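Local coordinates for TubZ (Clostridium botulinum C phage, PDB 4XCQ), which belongs to the tubulin/FtsZ family of proteins and holds guanosine-5'-diphosphate in its nucleotide-binding domain, at residues 33-38 against 50-55; 89-94 against 120-125; 203-208 against 245-250; 212-217 against 288-293; 218-223 against 278-283. All coordinates share one frame; numbering follows the deposited sequence.

Interaction 1: 33-38 against 50-55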
# COMPACT_ATOMS: atom_id res chain seq x y z
N LEU A 33 13.68 -1.69 -4.95
CA LEU A 33 14.37 -2.96 -5.04
C LEU A 33 13.32 -4.06 -5.20
O LEU A 33 12.53 -4.30 -4.28
CB LEU A 33 15.25 -3.22 -3.82
CG LEU A 33 16.02 -4.54 -3.86
CD1 LEU A 33 16.98 -4.57 -5.04
CD2 LEU A 33 16.76 -4.80 -2.57
N PHE A 34 13.30 -4.69 -6.36
CA PHE A 34 12.33 -5.75 -6.64
C PHE A 34 12.80 -7.10 -6.09
O PHE A 34 13.81 -7.65 -6.54
CB PHE A 34 12.06 -5.84 -8.14
CG PHE A 34 11.25 -4.70 -8.68
CD1 PHE A 34 9.89 -4.83 -8.91
CD2 PHE A 34 11.86 -3.48 -8.96
CE1 PHE A 34 9.15 -3.77 -9.40
CE2 PHE A 34 11.12 -2.42 -9.46
CZ PHE A 34 9.77 -2.57 -9.68
N ILE A 35 12.06 -7.61 -5.12
CA ILE A 35 12.39 -8.86 -4.46
C ILE A 35 11.43 -9.96 -4.90
O ILE A 35 10.21 -9.75 -4.88
CB ILE A 35 12.34 -8.72 -2.93
CG1 ILE A 35 13.14 -7.49 -2.49
CG2 ILE A 35 12.82 -9.99 -2.25
CD1 ILE A 35 12.81 -7.01 -1.08
N ASN A 36 11.97 -11.11 -5.28
CA ASN A 36 11.13 -12.23 -5.70
C ASN A 36 11.88 -13.56 -5.72
O ASN A 36 13.08 -13.62 -5.98
CB ASN A 36 10.55 -11.96 -7.09
CG ASN A 36 9.22 -12.66 -7.31
OD1 ASN A 36 8.95 -13.70 -6.72
ND2 ASN A 36 8.39 -12.09 -8.18
N THR A 37 11.16 -14.64 -5.42
CA THR A 37 11.71 -15.97 -5.54
C THR A 37 11.78 -16.37 -7.01
O THR A 37 12.58 -17.22 -7.40
CB THR A 37 10.89 -17.00 -4.76
OG1 THR A 37 9.56 -17.05 -5.31
CG2 THR A 37 10.82 -16.62 -3.29
N SER A 38 10.93 -15.75 -7.83
CA SER A 38 10.86 -16.05 -9.25
C SER A 38 11.77 -15.13 -10.06
O SER A 38 11.53 -13.92 -10.13
CB SER A 38 9.42 -15.95 -9.75
OG SER A 38 9.34 -16.15 -11.15
N HIS A 50 16.97 -2.20 -10.27
CA HIS A 50 17.53 -2.95 -9.15
C HIS A 50 16.60 -4.08 -8.75
O HIS A 50 15.41 -3.87 -8.51
CB HIS A 50 17.79 -2.01 -7.97
CG HIS A 50 18.62 -0.82 -8.32
ND1 HIS A 50 18.08 0.45 -8.48
CD2 HIS A 50 19.93 -0.70 -8.60
CE1 HIS A 50 19.03 1.29 -8.81
NE2 HIS A 50 20.17 0.62 -8.89
N THR A 51 17.15 -5.29 -8.71
CA THR A 51 16.37 -6.48 -8.39
C THR A 51 17.14 -7.38 -7.44
O THR A 51 18.37 -7.33 -7.39
CB THR A 51 16.01 -7.29 -9.65
OG1 THR A 51 17.21 -7.65 -10.34
CG2 THR A 51 15.13 -6.48 -10.59
N TYR A 52 16.42 -8.21 -6.69
CA TYR A 52 17.05 -9.22 -5.86
C TYR A 52 16.32 -10.55 -5.97
O TYR A 52 15.24 -10.72 -5.40
CB TYR A 52 17.12 -8.78 -4.39
CG TYR A 52 17.84 -9.77 -3.51
CD1 TYR A 52 19.20 -9.65 -3.26
CD2 TYR A 52 17.17 -10.84 -2.93
CE1 TYR A 52 19.87 -10.56 -2.46
CE2 TYR A 52 17.83 -11.75 -2.13
CZ TYR A 52 19.18 -11.61 -1.89
OH TYR A 52 19.83 -12.52 -1.09
N HIS A 53 16.92 -11.49 -6.69
CA HIS A 53 16.39 -12.84 -6.75
C HIS A 53 16.91 -13.63 -5.56
O HIS A 53 18.11 -13.72 -5.34
CB HIS A 53 16.78 -13.53 -8.06
CG HIS A 53 16.40 -14.98 -8.13
ND1 HIS A 53 17.33 -16.00 -8.13
CD2 HIS A 53 15.19 -15.58 -8.18
CE1 HIS A 53 16.71 -17.16 -8.19
NE2 HIS A 53 15.41 -16.94 -8.22
N ILE A 54 15.98 -14.18 -4.79
CA ILE A 54 16.35 -15.07 -3.71
C ILE A 54 17.06 -16.29 -4.29
O ILE A 54 16.49 -17.01 -5.10
CB ILE A 54 15.12 -15.48 -2.89
CG1 ILE A 54 14.42 -14.22 -2.37
CG2 ILE A 54 15.52 -16.42 -1.76
CD1 ILE A 54 13.23 -14.48 -1.51
N PRO A 55 18.32 -16.50 -3.89
CA PRO A 55 19.18 -17.56 -4.44
C PRO A 55 18.54 -18.94 -4.44
O PRO A 55 17.85 -19.31 -3.48
CB PRO A 55 20.41 -17.52 -3.53
CG PRO A 55 20.48 -16.10 -3.07
CD PRO A 55 19.05 -15.66 -2.91
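The carbonyl oxygen of Phe-34 takes the shortest bond of this parallel strand pair: Tyr-52 N reaches it at 2.7 Å, with Thr-51 CA close by at 3.4 Å. Phe-34 N in turn bonds His-50 O almost straight (178° at the hydrogen), and the ladder continues from Asn-36 N to Tyr-52 O and from Ile-54 N to Asn-36 O. Large side chains suit the side under helix 75-85, which packs on Leu-33 and Tyr-52. Leu-33, with CG opposite its own backbone N (chi1 -180°), brings CD1 to 3.7 Å from Thr-51 C. The face of Phe-34 is mixed: Phe-34 CB meets Thr-51 CG2 at 4.0 Å, and Leu-42 of helix 39-43 touches both Phe-34 and His-53, whose NE2 is hydrogen-bonded to Ala-57 O. Past the ladder, Thr-37 CG2 and Ile-54 CD1 run side by side, 3.7 Å apart. An asparagine fits the strand end: Asn-36 OD1 accepts Ser-38 N at 3.1 Å, from above the amide plane, in an Asx turn. The side chain of Asn-36 is about 5 Å from the bound GDP. Ser-38 then caps helix 39-43, the connecting helix of the beta-alpha-beta unit between strands 31-36 and 51-53 in this Rossmann-like domain.

Interaction 2: 89-94 against 120-125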
# COMPACT_ATOMS: atom_id res chain seq x y z
N CYS A 89 17.41 7.15 1.88
CA CYS A 89 15.96 7.02 1.78
C CYS A 89 15.33 6.85 3.16
O CYS A 89 15.51 5.83 3.83
CB CYS A 89 15.56 5.85 0.89
SG CYS A 89 15.71 6.15 -0.91
N ASP A 90 14.60 7.87 3.58
CA ASP A 90 13.92 7.90 4.88
C ASP A 90 12.81 6.88 4.97
O ASP A 90 12.58 6.30 6.02
CB ASP A 90 13.33 9.29 5.16
CG ASP A 90 14.10 10.04 6.21
OD1 ASP A 90 15.28 9.71 6.40
OD2 ASP A 90 13.52 10.94 6.86
N ILE A 91 12.13 6.68 3.85
CA ILE A 91 10.87 5.95 3.84
C ILE A 91 10.96 4.68 3.01
O ILE A 91 11.22 4.72 1.81
CB ILE A 91 9.74 6.84 3.32
CG1 ILE A 91 9.79 8.19 4.03
CG2 ILE A 91 8.39 6.18 3.53
CD1 ILE A 91 9.00 9.26 3.37
N VAL A 92 10.76 3.54 3.67
CA VAL A 92 10.76 2.25 3.00
C VAL A 92 9.34 1.70 2.93
O VAL A 92 8.75 1.35 3.95
CB VAL A 92 11.68 1.25 3.72
CG1 VAL A 92 11.68 -0.09 3.01
CG2 VAL A 92 13.10 1.81 3.82
N ILE A 93 8.80 1.62 1.72
CA ILE A 93 7.45 1.09 1.55
C ILE A 93 7.49 -0.31 0.93
O ILE A 93 8.00 -0.51 -0.17
CB ILE A 93 6.59 2.02 0.67
CG1 ILE A 93 6.63 3.45 1.24
CG2 ILE A 93 5.16 1.53 0.61
CD1 ILE A 93 5.86 4.47 0.43
N PHE A 94 6.96 -1.27 1.67
CA PHE A 94 6.84 -2.63 1.18
C PHE A 94 5.54 -2.80 0.41
O PHE A 94 4.49 -2.33 0.84
CB PHE A 94 6.91 -3.63 2.34
CG PHE A 94 8.28 -3.77 2.93
CD1 PHE A 94 9.16 -4.74 2.45
CD2 PHE A 94 8.70 -2.95 3.97
CE1 PHE A 94 10.43 -4.88 2.99
CE2 PHE A 94 9.97 -3.08 4.51
CZ PHE A 94 10.83 -4.05 4.02
N ASN A 120 14.94 4.15 13.06
CA ASN A 120 14.66 5.55 12.78
C ASN A 120 14.27 5.85 11.34
O ASN A 120 14.12 7.01 10.95
CB ASN A 120 15.87 6.40 13.18
CG ASN A 120 16.05 6.46 14.69
OD1 ASN A 120 15.08 6.56 15.44
ND2 ASN A 120 17.30 6.41 15.13
N LYS A 121 14.08 4.81 10.54
CA LYS A 121 13.45 4.98 9.23
C LYS A 121 11.95 4.74 9.36
O LYS A 121 11.50 4.09 10.30
CB LYS A 121 14.05 4.02 8.19
CG LYS A 121 15.45 4.42 7.76
CD LYS A 121 15.94 3.60 6.59
CE LYS A 121 17.32 4.08 6.15
NZ LYS A 121 17.30 5.53 5.79
N HIS A 122 11.18 5.29 8.43
CA HIS A 122 9.74 5.07 8.39
C HIS A 122 9.39 3.89 7.48
O HIS A 122 9.94 3.77 6.39
CB HIS A 122 9.02 6.34 7.92
CG HIS A 122 9.52 7.59 8.58
ND1 HIS A 122 8.93 8.11 9.71
CD2 HIS A 122 10.55 8.41 8.27
CE1 HIS A 122 9.58 9.20 10.08
NE2 HIS A 122 10.57 9.41 9.22
N PHE A 123 8.46 3.05 7.92
CA PHE A 123 8.08 1.89 7.12
C PHE A 123 6.61 1.91 6.72
O PHE A 123 5.73 2.16 7.54
CB PHE A 123 8.40 0.60 7.88
CG PHE A 123 9.87 0.36 8.06
CD1 PHE A 123 10.61 -0.29 7.08
CD2 PHE A 123 10.52 0.80 9.20
CE1 PHE A 123 11.97 -0.50 7.24
CE2 PHE A 123 11.88 0.58 9.37
CZ PHE A 123 12.60 -0.07 8.39
N GLY A 124 6.36 1.64 5.44
CA GLY A 124 5.01 1.53 4.94
C GLY A 124 4.71 0.13 4.42
O GLY A 124 5.61 -0.60 4.02
N PHE A 125 3.44 -0.24 4.46
CA PHE A 125 3.02 -1.49 3.85
C PHE A 125 1.85 -1.26 2.91
O PHE A 125 0.79 -0.77 3.32
CB PHE A 125 2.64 -2.52 4.92
CG PHE A 125 2.07 -3.79 4.35
CD1 PHE A 125 2.86 -4.64 3.59
CD2 PHE A 125 0.74 -4.13 4.56
CE1 PHE A 125 2.34 -5.82 3.06
CE2 PHE A 125 0.21 -5.30 4.03
CZ PHE A 125 1.01 -6.15 3.28
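Val-92 and Phe-94 interleave with His-122 and Gly-124 in a parallel ladder, the two strands of a beta-alpha-beta unit whose connecting helix is 102-117. His-122 N bonds Asp-90 O, Val-92 N bonds His-122 O, Gly-124 N bonds Val-92 O at 2.8 Å, and Phe-94 N bonds Gly-124 O. Glycine suits its place because it faces Ile-93 where the strands come closest, with CA atoms 4.2 Å apart. On this side Ile-93 CG2 lies 4.0 Å from Gly-124 O.

On the opposite face, that of Val-92, Phe-123 and Phe-94, the two aromatic side chains lie alongside each other and point the same way. Phe-123 CD1 lies in the plane of the Phe-94 ring at its edge, 3.8 Å from CE2, and is equally near Val-92 CB. Leu-111 of helix 102-117 touches both rings and Met-83 of helix 75-85 touches Val-92 and Phe-123, so bulky apolar groups fill the space between sheet and helices. Strand 7-11 flanks strand 91-97 on its other edge, bonding Ile-91 and Ile-93.

Polar residues gather where the strands begin. Asp-90 OD2 forms a salt bridge with Lys-6. One more bond crosses directly between the segments: Lys-121 runs extended until a bend at its last torsion (chi4 -57°) turns NZ back onto Cys-89 O, 2.7 Å away and above the carbonyl plane.

Interaction 3: 203-208 against 245-250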
# COMPACT_ATOMS: atom_id res chain seq x y z
N ILE A 203 3.24 16.91 2.85
CA ILE A 203 3.14 15.62 2.16
C ILE A 203 3.89 14.55 2.95
O ILE A 203 3.44 13.41 3.07
CB ILE A 203 3.68 15.70 0.72
CG1 ILE A 203 2.76 16.55 -0.15
CG2 ILE A 203 3.83 14.31 0.13
CD1 ILE A 203 3.20 16.62 -1.59
N SER A 204 5.05 14.95 3.48
CA SER A 204 5.87 14.07 4.29
C SER A 204 5.10 13.59 5.52
O SER A 204 5.03 12.39 5.80
CB SER A 204 7.16 14.78 4.70
OG SER A 204 8.08 13.89 5.29
N LYS A 205 4.50 14.55 6.24
CA LYS A 205 3.66 14.25 7.40
C LYS A 205 2.54 13.26 7.08
O LYS A 205 2.24 12.35 7.86
CB LYS A 205 3.05 15.54 7.96
CG LYS A 205 4.00 16.38 8.80
CD LYS A 205 4.42 15.64 10.06
CE LYS A 205 5.28 16.51 10.96
NZ LYS A 205 5.70 15.77 12.18
N LEU A 206 1.91 13.44 5.92
CA LEU A 206 0.81 12.58 5.49
C LEU A 206 1.32 11.18 5.20
O LEU A 206 0.73 10.18 5.63
CB LEU A 206 0.13 13.17 4.26
CG LEU A 206 -0.57 14.52 4.45
CD1 LEU A 206 -1.02 15.10 3.12
CD2 LEU A 206 -1.73 14.37 5.42
N LEU A 207 2.42 11.12 4.47
CA LEU A 207 2.98 9.86 3.98
C LEU A 207 3.47 8.98 5.13
O LEU A 207 3.29 7.76 5.11
CB LEU A 207 4.11 10.14 3.00
CG LEU A 207 4.73 8.96 2.27
CD1 LEU A 207 3.71 8.30 1.35
CD2 LEU A 207 5.95 9.42 1.50
N THR A 208 4.09 9.62 6.12
CA THR A 208 4.72 8.90 7.22
C THR A 208 3.81 8.73 8.44
O THR A 208 4.22 8.20 9.46
CB THR A 208 6.02 9.60 7.67
OG1 THR A 208 5.72 10.94 8.08
CG2 THR A 208 7.02 9.64 6.53
N CYS A 245 -9.86 10.43 11.44
CA CYS A 245 -8.50 10.16 11.01
C CYS A 245 -7.59 11.17 11.69
O CYS A 245 -8.08 12.04 12.42
CB CYS A 245 -8.36 10.23 9.50
SG CYS A 245 -8.60 11.87 8.80
N GLU A 246 -6.29 11.06 11.47
CA GLU A 246 -5.35 11.96 12.11
C GLU A 246 -5.09 13.20 11.25
O GLU A 246 -5.51 14.30 11.59
CB GLU A 246 -4.03 11.24 12.41
CG GLU A 246 -4.17 9.93 13.15
CD GLU A 246 -4.55 10.10 14.60
OE1 GLU A 246 -4.65 11.25 15.07
OE2 GLU A 246 -4.73 9.07 15.29
N PHE A 247 -4.38 12.99 10.14
CA PHE A 247 -4.04 14.08 9.24
C PHE A 247 -4.80 13.93 7.93
O PHE A 247 -5.01 12.82 7.44
CB PHE A 247 -2.54 14.13 8.95
CG PHE A 247 -1.68 14.43 10.15
CD1 PHE A 247 -2.23 14.87 11.34
CD2 PHE A 247 -0.30 14.28 10.08
CE1 PHE A 247 -1.43 15.14 12.44
CE2 PHE A 247 0.50 14.55 11.17
CZ PHE A 247 -0.07 14.98 12.35
N MET A 248 -5.21 15.06 7.37
CA MET A 248 -5.91 15.08 6.10
C MET A 248 -5.26 16.08 5.16
O MET A 248 -5.00 17.22 5.54
CB MET A 248 -7.39 15.42 6.30
CG MET A 248 -8.17 15.59 5.01
SD MET A 248 -9.95 15.81 5.27
CE MET A 248 -10.43 14.16 5.75
N GLY A 249 -4.97 15.64 3.94
CA GLY A 249 -4.43 16.51 2.92
C GLY A 249 -5.49 16.79 1.86
O GLY A 249 -6.20 15.88 1.44
N ILE A 250 -5.60 18.05 1.45
CA ILE A 250 -6.60 18.44 0.45
C ILE A 250 -5.99 19.37 -0.59
O ILE A 250 -5.49 20.44 -0.27
CB ILE A 250 -7.81 19.14 1.11
CG1 ILE A 250 -8.47 18.22 2.14
CG2 ILE A 250 -8.82 19.57 0.04
CD1 ILE A 250 -9.53 18.90 2.97
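This is apolar helix-on-strand packing in the C-terminal part of the tubulin-like fold: Leu-206, near the end of helix 200-207, presses its branched tip onto strand 247-252 at Phe-247 and Gly-249. No hydrogen bond crosses the contact. The axes of segments 203-207 and 247-250 approach to 8.6 Å, their N-to-C directions 131° apart.

The two methyls of Leu-206 divide the work. CD2 meets Phe-247 CB at 3.6 Å, while CD1 comes down on Gly-249 CA at 3.7 Å. The bare alpha carbon of the glycine offers a shallow seat on the strand, and the forked leucine can straddle it and the phenylalanine stem at once. The Leu-206 and Phe-247 side chains cross obliquely. Phe-247 directs the edge of its ring, through CD2, toward Lys-205 O at 3.9 Å and brushes Lys-205 CB. Lys-205 then bends at chi2 (-64°), so that its CB packs while the end of the chain leads away from the strand.

The last turn of the helix is tied up by Thr-208, whose OG1 and N both bond Ser-204 O, at 2.8 and 2.9 Å. At the start of the strand, Glu-246 and Phe-247 form a classic beta bulge opposite Thr-285. Helix 200-207 is further packed against Phe-186 of helix 172-187, and Phe-272 of strand 270-275, the next strand beyond 247-252, also touches Leu-206.

Interaction 4: 212-217 against 288-293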
# COMPACT_ATOMS: atom_id res chain seq x y z
N SER A 212 -3.62 3.33 9.01
CA SER A 212 -4.13 3.12 7.66
C SER A 212 -4.41 4.42 6.90
O SER A 212 -5.12 5.29 7.39
CB SER A 212 -5.39 2.26 7.71
OG SER A 212 -5.80 1.88 6.41
N ASN A 213 -3.85 4.52 5.70
CA ASN A 213 -4.05 5.69 4.85
C ASN A 213 -4.91 5.37 3.61
O ASN A 213 -4.91 4.25 3.11
CB ASN A 213 -2.70 6.28 4.43
CG ASN A 213 -1.83 6.66 5.64
OD1 ASN A 213 -2.30 6.73 6.77
ND2 ASN A 213 -0.54 6.91 5.39
N VAL A 214 -5.66 6.37 3.15
CA VAL A 214 -6.53 6.24 1.97
C VAL A 214 -6.39 7.47 1.07
O VAL A 214 -6.35 8.59 1.56
CB VAL A 214 -8.02 6.07 2.38
CG1 VAL A 214 -8.93 6.11 1.16
CG2 VAL A 214 -8.23 4.78 3.15
N ILE A 215 -6.30 7.25 -0.24
CA ILE A 215 -6.21 8.36 -1.19
C ILE A 215 -7.45 8.41 -2.08
O ILE A 215 -7.84 7.40 -2.67
CB ILE A 215 -4.95 8.26 -2.08
CG1 ILE A 215 -3.71 7.99 -1.22
CG2 ILE A 215 -4.78 9.52 -2.92
CD1 ILE A 215 -2.45 7.69 -2.04
N LEU A 216 -8.06 9.59 -2.18
CA LEU A 216 -9.31 9.76 -2.89
C LEU A 216 -9.24 10.89 -3.90
O LEU A 216 -8.63 11.93 -3.63
CB LEU A 216 -10.46 10.03 -1.91
CG LEU A 216 -10.74 8.98 -0.82
CD1 LEU A 216 -11.54 9.59 0.31
CD2 LEU A 216 -11.47 7.78 -1.41
N GLU A 217 -9.88 10.70 -5.05
CA GLU A 217 -10.04 11.78 -6.02
C GLU A 217 -11.50 11.88 -6.43
O GLU A 217 -12.18 10.87 -6.56
CB GLU A 217 -9.14 11.55 -7.23
CG GLU A 217 -7.66 11.69 -6.91
CD GLU A 217 -6.77 11.55 -8.13
OE1 GLU A 217 -7.29 11.58 -9.26
OE2 GLU A 217 -5.54 11.43 -7.94
N GLU A 288 -7.98 4.08 11.55
CA GLU A 288 -7.81 2.82 12.26
C GLU A 288 -7.80 1.69 11.24
O GLU A 288 -8.66 1.65 10.34
CB GLU A 288 -8.91 2.63 13.30
CG GLU A 288 -8.45 2.01 14.61
CD GLU A 288 -7.39 2.84 15.31
OE1 GLU A 288 -7.54 4.08 15.36
OE2 GLU A 288 -6.42 2.26 15.83
N PRO A 289 -6.81 0.79 11.34
CA PRO A 289 -6.65 -0.34 10.41
C PRO A 289 -7.95 -1.12 10.21
O PRO A 289 -8.56 -1.60 11.18
CB PRO A 289 -5.59 -1.20 11.09
CG PRO A 289 -4.76 -0.21 11.84
CD PRO A 289 -5.73 0.82 12.35
N GLN A 290 -8.38 -1.23 8.96
CA GLN A 290 -9.67 -1.82 8.63
C GLN A 290 -9.72 -3.31 8.96
O GLN A 290 -9.73 -4.15 8.05
CB GLN A 290 -9.99 -1.60 7.16
CG GLN A 290 -9.86 -0.15 6.70
CD GLN A 290 -8.57 0.11 5.94
OE1 GLN A 290 -7.52 -0.45 6.26
NE2 GLN A 290 -8.65 0.96 4.92
N LYS A 291 -9.75 -3.64 10.25
CA LYS A 291 -9.78 -5.02 10.70
C LYS A 291 -11.13 -5.67 10.42
O LYS A 291 -11.22 -6.89 10.26
CB LYS A 291 -9.46 -5.11 12.19
CG LYS A 291 -8.06 -4.64 12.58
CD LYS A 291 -7.76 -4.98 14.03
CE LYS A 291 -6.33 -4.64 14.41
NZ LYS A 291 -5.92 -5.35 15.66
N THR A 292 -12.17 -4.86 10.36
CA THR A 292 -13.51 -5.35 10.06
C THR A 292 -13.60 -5.87 8.63
O THR A 292 -14.17 -6.92 8.37
CB THR A 292 -14.57 -4.24 10.27
OG1 THR A 292 -14.30 -3.53 11.48
CG2 THR A 292 -15.97 -4.85 10.34
N THR A 293 -13.02 -5.11 7.69
CA THR A 293 -12.98 -5.53 6.29
C THR A 293 -12.13 -6.79 6.15
O THR A 293 -12.47 -7.70 5.39
CB THR A 293 -12.41 -4.43 5.38
OG1 THR A 293 -13.20 -3.24 5.52
CG2 THR A 293 -12.45 -4.87 3.92
O HOH W 1 -5.66 1.48 3.85
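Ser-212 approaches the turn before helix 291-306 with its whole short side chain. Its CB sits 4.0 Å from Pro-289 CA, and OG, placed opposite the backbone N (chi1 -171°), goes on to the amide of Gln-290. There Ser-212 OG lies 2.9 Å from Gln-290 OE1 and 2.6 Å from a bound water. The water donates to Asn-213 O at 3.0 Å and accepts from Gln-290 NE2 at 3.2 Å, so the short serine and the long glutamine meet at one water, both residues being buried. Gln-290 reaches it because its chain bends at chi2 (102°), and NE2 also makes a weak bond to Ala-238 O. Gln-290 is both the centre of an inverse gamma turn and the N-cap residue of the helix. Strand 211-217 runs between strands 160-165 and 281-287 in the sheet; the chain leaves strand 281-287, turns past Ser-212 and enters helix 291-306, with Pro-289 resting on Trp-146 of helix 136-152.

Interaction 5: 218-223 against 278-283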
# COMPACT_ATOMS: atom_id res chain seq x y z
N PHE A 218 -11.97 13.11 -6.63
CA PHE A 218 -13.37 13.32 -6.98
C PHE A 218 -13.53 14.35 -8.10
O PHE A 218 -12.66 15.21 -8.28
CB PHE A 218 -14.17 13.76 -5.75
CG PHE A 218 -13.73 15.08 -5.18
CD1 PHE A 218 -14.43 16.24 -5.47
CD2 PHE A 218 -12.61 15.17 -4.37
CE1 PHE A 218 -14.03 17.47 -4.95
CE2 PHE A 218 -12.20 16.38 -3.85
CZ PHE A 218 -12.91 17.53 -4.14
N ASP A 219 -14.63 14.25 -8.84
CA ASP A 219 -14.88 15.16 -9.95
C ASP A 219 -15.54 16.44 -9.46
O ASP A 219 -16.04 16.49 -8.33
CB ASP A 219 -15.75 14.49 -11.01
CG ASP A 219 -17.20 14.34 -10.57
OD1 ASP A 219 -17.45 14.14 -9.37
OD2 ASP A 219 -18.09 14.43 -11.44
N ASP A 220 -15.56 17.47 -10.30
CA ASP A 220 -16.16 18.74 -9.92
C ASP A 220 -17.46 19.00 -10.68
O ASP A 220 -17.90 20.15 -10.80
CB ASP A 220 -15.17 19.89 -10.15
CG ASP A 220 -14.43 19.77 -11.47
OD1 ASP A 220 -15.07 19.41 -12.49
OD2 ASP A 220 -13.21 20.03 -11.49
N LYS A 221 -18.07 17.94 -11.18
CA LYS A 221 -19.39 18.05 -11.80
C LYS A 221 -20.45 18.10 -10.71
O LYS A 221 -21.08 19.13 -10.49
CB LYS A 221 -19.65 16.88 -12.75
CG LYS A 221 -18.64 16.74 -13.88
CD LYS A 221 -18.75 17.89 -14.87
CE LYS A 221 -17.80 17.69 -16.05
NZ LYS A 221 -16.38 17.81 -15.64
N GLU A 222 -20.64 16.97 -10.03
CA GLU A 222 -21.67 16.84 -9.00
C GLU A 222 -21.35 17.67 -7.75
O GLU A 222 -20.29 18.28 -7.65
CB GLU A 222 -21.85 15.37 -8.62
CG GLU A 222 -22.51 14.52 -9.70
CD GLU A 222 -22.47 13.03 -9.40
OE1 GLU A 222 -23.42 12.52 -8.78
OE2 GLU A 222 -21.48 12.37 -9.78
N ASP A 223 -22.30 17.68 -6.82
CA ASP A 223 -22.10 18.27 -5.50
C ASP A 223 -20.93 17.58 -4.82
O ASP A 223 -20.75 16.37 -4.97
CB ASP A 223 -23.37 18.16 -4.66
CG ASP A 223 -23.24 18.83 -3.31
OD1 ASP A 223 -23.77 19.95 -3.15
OD2 ASP A 223 -22.63 18.23 -2.40
N LYS A 278 -5.00 20.51 -11.83
CA LYS A 278 -5.39 19.31 -12.57
C LYS A 278 -6.32 18.34 -11.83
O LYS A 278 -7.18 17.72 -12.45
CB LYS A 278 -4.14 18.55 -13.03
CG LYS A 278 -2.99 19.44 -13.48
CD LYS A 278 -1.96 18.66 -14.28
CE LYS A 278 -1.58 19.40 -15.56
NZ LYS A 278 -2.73 19.59 -16.49
N LYS A 279 -6.15 18.21 -10.52
CA LYS A 279 -6.89 17.18 -9.79
C LYS A 279 -7.55 17.68 -8.51
O LYS A 279 -7.12 18.67 -7.92
CB LYS A 279 -5.95 16.01 -9.45
CG LYS A 279 -5.28 15.35 -10.65
CD LYS A 279 -6.01 14.07 -11.05
CE LYS A 279 -5.27 13.34 -12.17
NZ LYS A 279 -5.69 11.92 -12.25
N ASN A 280 -8.61 16.99 -8.10
CA ASN A 280 -9.23 17.20 -6.80
C ASN A 280 -8.98 15.99 -5.92
O ASN A 280 -9.65 14.97 -6.05
CB ASN A 280 -10.74 17.45 -6.94
CG ASN A 280 -11.04 18.73 -7.68
OD1 ASN A 280 -10.45 19.77 -7.40
ND2 ASN A 280 -11.97 18.67 -8.63
N ILE A 281 -8.01 16.11 -5.03
CA ILE A 281 -7.54 14.94 -4.30
C ILE A 281 -7.64 15.13 -2.79
O ILE A 281 -7.37 16.21 -2.25
CB ILE A 281 -6.09 14.59 -4.73
CG1 ILE A 281 -5.50 13.50 -3.84
CG2 ILE A 281 -5.21 15.83 -4.72
CD1 ILE A 281 -4.18 12.96 -4.35
N VAL A 282 -8.09 14.08 -2.10
CA VAL A 282 -8.14 14.05 -0.65
C VAL A 282 -7.35 12.86 -0.12
O VAL A 282 -7.51 11.73 -0.58
CB VAL A 282 -9.58 13.96 -0.11
CG1 VAL A 282 -9.56 13.84 1.41
CG2 VAL A 282 -10.39 15.16 -0.55
N VAL A 283 -6.48 13.13 0.86
CA VAL A 283 -5.74 12.07 1.52
C VAL A 283 -6.10 12.00 3.00
O VAL A 283 -5.85 12.93 3.76
CB VAL A 283 -4.23 12.29 1.39
CG1 VAL A 283 -3.48 11.10 2.00
CG2 VAL A 283 -3.84 12.52 -0.07
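Phe-218 and Asn-280 make the tight half of this contact. Phe-218 N donates to Asn-280 O at 3.0 Å, and one face of the ring receives Asn-280 CB, a CH-pi contact with CB 3.6 Å from the ring centroid and 16° off its normal. The ring gets there because CG sits between the backbone N and the carbonyl carbon (chi1 64°), which folds it back toward the neighbouring strand. Its CE2 meets Val-282 CG2 at 4.0 Å, while Ile-224 and Leu-228 of helix 224-234 also pack on it; a broad flat side chain can serve strand and helix together. The backbone bond continues the antiparallel pairing of strands 211-217 and 281-287, neighbours in the sheet's later half, and segment 218-223 leads from the first of them to helix 224-234. Asparagine suits the buried place opposite, since its OD1 is taken by Thr-253 N; its amide lies roughly parallel to the ring. The solvent side is looser. Asn-280 ND2 makes a weak bond to Asp-220 OD2 (3.4 Å), the carboxylate turned 77° from the amide. Exposed Asp-220 also has a long salt bridge, its OD1 3.8 Å from Lys-221 NZ.

How the interactions relate
All five contacts reach one mixed sheet that spans the protein. Interactions 1 and 2 come first along the chain and join parallel neighbours in its nucleotide-binding half, their centres 18 Å apart. The other three belong to the later half, where strand 281-287 runs antiparallel to its neighbours 211-217 and 247-252. Interactions 3 and 4 interlock in sequence, as do 3 and 5, while 5 is nested within the loop closed by 4. Interaction 3 meets interaction 2 where Leu-207 and Thr-208 pack on Ile-91 and His-122, bridging the two halves. Interactions 1 and 5 lie about 38 Å apart between centres, so the shared sheet carries contacts from its edge strand 51-53 well into the later half.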